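Local coordinates for extracellular protein containing a SCP domain (PDB 4IFA) that is of unknown function but is an extracellular Bacillus anthracis protein with an SCP (CAP-family) domain, a vaccine candidate possibly involved in virulence, at residues 229-234 and 314-319. Residues are numbered along the deposited sequence; the frame is centred on the assembly and turned at random.
Sequences NIIRSR and NLLNEQ
Arg232 lays its guanidinium edge against the backbone that runs out of helix 309-315, with two carbonyl oxygens lying near the plane of the group. Arg232 NH1 is shared between them, donating to Leu315 O at 3.0 Å and to Asn317 O at 2.9 Å. Arg232 NH2 adds a longer, more bent bond to Asn317 O (3.3 Å, 135° at the hydrogen), so that one oxygen is held end-on by both terminal nitrogens, which approach from the same face of its carbonyl plane. Bends at chi2 (-81°) and chi3 (-70°) swing the chain across to this turn, while NE bonds to Pro238 O, further fixing the rotation of the buried group. Beside this polar grip, Ile231 CG2 meets Leu316 CD2 at 3.8 Å, the two side chains crossing nearly at right angles, and Leu302 touches both Ile231 and Leu315. Asn317 OD1 accepts from Gln319 N (2.8 Å), closing an Asx turn, and its ND2 bonds to Gln319 OE1. The arginine thus ties the C-terminal end of helix 210-234 to the loop leading from helix 309-315 into strand 322-328 of the central sheet, within the alpha-beta-alpha sandwich of the cysteine-rich secretory protein (CAP) family.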
loop_
_atom_site.group_PDB
_atom_site.type_symbol
_atom_site.label_atom_id
_atom_site.label_comp_id
_atom_site.label_asym_id
_atom_site.label_seq_id
_atom_site.Cartn_x
_atom_site.Cartn_y
_atom_site.Cartn_z
ATOM N N ASN A 229 -9.581 4.579 2.700
ATOM C CA ASN A 229 -10.213 5.546 3.583
ATOM C C ASN A 229 -9.253 6.702 3.936
ATOM O O ASN A 229 -9.701 7.826 4.130
ATOM C CB ASN A 229 -10.863 4.913 4.789
ATOM C CG ASN A 229 -12.213 4.328 4.464
ATOM O OD1 ASN A 229 -12.908 4.866 3.605
ATOM N ND2 ASN A 229 -12.604 3.254 5.143
ATOM N N ILE A 230 -7.946 6.448 3.983
ATOM C CA ILE A 230 -6.965 7.532 4.146
ATOM C C ILE A 230 -7.029 8.487 2.947
ATOM O O ILE A 230 -7.009 9.706 3.110
ATOM C CB ILE A 230 -5.565 6.965 4.394
ATOM C CG1 ILE A 230 -5.555 6.381 5.807
ATOM C CG2 ILE A 230 -4.478 8.026 4.182
ATOM C CD1 ILE A 230 -4.282 5.771 6.222
ATOM N N ILE A 231 -7.132 7.928 1.740
ATOM C CA ILE A 231 -7.322 8.744 0.572
ATOM C C ILE A 231 -8.626 9.545 0.687
ATOM O O ILE A 231 -8.643 10.770 0.384
ATOM C CB ILE A 231 -7.338 7.849 -0.702
ATOM C CG1 ILE A 231 -5.956 7.296 -0.982
ATOM C CG2 ILE A 231 -7.809 8.666 -1.910
ATOM C CD1 ILE A 231 -5.904 6.144 -1.985
ATOM N N ARG A 232 -9.718 8.893 1.062
ATOM C CA ARG A 232 -11.030 9.589 1.192
ATOM C C ARG A 232 -10.878 10.776 2.165
ATOM O O ARG A 232 -11.285 11.913 1.871
ATOM C CB ARG A 232 -12.166 8.692 1.670
ATOM C CG ARG A 232 -12.484 7.404 0.916
ATOM C CD ARG A 232 -13.277 7.579 -0.276
ATOM N NE ARG A 232 -14.663 7.969 -0.020
ATOM C CZ ARG A 232 -15.586 8.058 -0.973
ATOM N NH1 ARG A 232 -15.273 7.769 -2.215
ATOM N NH2 ARG A 232 -16.826 8.430 -0.654
ATOM N N SER A 233 -10.276 10.537 3.317
ATOM C CA SER A 233 -10.085 11.585 4.311
ATOM C C SER A 233 -9.256 12.759 3.774
ATOM O O SER A 233 -9.595 13.917 3.996
ATOM C CB SER A 233 -9.463 10.978 5.580
ATOM O OG SER A 233 -9.406 11.920 6.637
ATOM N N ARG A 234 -8.178 12.433 3.065
ATOM C CA ARG A 234 -7.287 13.423 2.472
ATOM C C ARG A 234 -8.064 14.381 1.543
ATOM O O ARG A 234 -7.788 15.591 1.485
ATOM C CB ARG A 234 -6.222 12.670 1.667
ATOM C CG ARG A 234 -5.120 13.495 1.068
ATOM C CD ARG A 234 -4.203 12.616 0.171
ATOM N NE ARG A 234 -3.666 11.422 0.885
ATOM C CZ ARG A 234 -3.414 10.238 0.300
ATOM N NH1 ARG A 234 -3.674 10.074 -0.986
ATOM N NH2 ARG A 234 -2.963 9.166 0.976
ATOM N N ASN A 314 -13.175 6.366 -9.225
ATOM C CA ASN A 314 -13.925 5.537 -8.292
ATOM C C ASN A 314 -13.503 5.808 -6.850
ATOM O O ASN A 314 -14.350 5.971 -5.966
ATOM C CB ASN A 314 -13.780 4.049 -8.601
ATOM C CG ASN A 314 -14.491 3.629 -9.848
ATOM O OD1 ASN A 314 -15.608 4.101 -10.141
ATOM N ND2 ASN A 314 -13.871 2.724 -10.585
ATOM N N LEU A 315 -12.191 5.937 -6.623
ATOM C CA LEU A 315 -11.701 6.260 -5.283
ATOM C C LEU A 315 -12.316 7.507 -4.709
ATOM O O LEU A 315 -12.616 7.588 -3.529
ATOM C CB LEU A 315 -10.184 6.455 -5.302
ATOM C CG LEU A 315 -9.363 5.202 -5.564
ATOM C CD1 LEU A 315 -7.889 5.592 -5.812
ATOM C CD2 LEU A 315 -9.409 4.159 -4.446
ATOM N N LEU A 316 -12.525 8.503 -5.566
ATOM C CA LEU A 316 -12.941 9.837 -5.119
ATOM C C LEU A 316 -14.420 10.139 -5.321
ATOM O O LEU A 316 -14.855 11.271 -5.150
ATOM C CB LEU A 316 -12.082 10.928 -5.797
ATOM C CG LEU A 316 -10.573 10.833 -5.580
ATOM C CD1 LEU A 316 -9.855 12.012 -6.219
ATOM C CD2 LEU A 316 -10.229 10.695 -4.112
ATOM N N ASN A 317 -15.213 9.117 -5.640
ATOM C CA ASN A 317 -16.629 9.346 -5.890
ATOM C C ASN A 317 -17.403 9.449 -4.600
ATOM O O ASN A 317 -17.523 8.478 -3.867
ATOM C CB ASN A 317 -17.193 8.231 -6.778
ATOM C CG ASN A 317 -18.597 8.539 -7.284
ATOM O OD1 ASN A 317 -19.284 9.453 -6.805
ATOM N ND2 ASN A 317 -19.024 7.782 -8.292
ATOM N N GLU A 318 -17.929 10.630 -4.307
ATOM C CA GLU A 318 -18.694 10.829 -3.083
ATOM C C GLU A 318 -20.007 10.009 -3.064
ATOM O O GLU A 318 -20.592 9.771 -1.987
ATOM C CB GLU A 318 -18.995 12.331 -2.881
ATOM C CG GLU A 318 -19.656 12.657 -1.527
ATOM C CD GLU A 318 -19.530 14.121 -1.130
ATOM O OE1 GLU A 318 -19.611 14.993 -2.034
ATOM O OE2 GLU A 318 -19.361 14.404 0.088
ATOM N N GLN A 319 -20.487 9.590 -4.235
ATOM C CA GLN A 319 -21.736 8.807 -4.297
ATOM C C GLN A 319 -21.601 7.437 -3.597
ATOM O O GLN A 319 -22.613 6.880 -3.138
ATOM C CB GLN A 319 -22.186 8.564 -5.749
ATOM C CG GLN A 319 -22.613 9.777 -6.572
ATOM C CD GLN A 319 -22.696 9.459 -8.080
ATOM O OE1 GLN A 319 -21.942 8.633 -8.587
ATOM N NE2 GLN A 319 -23.593 10.146 -8.806
#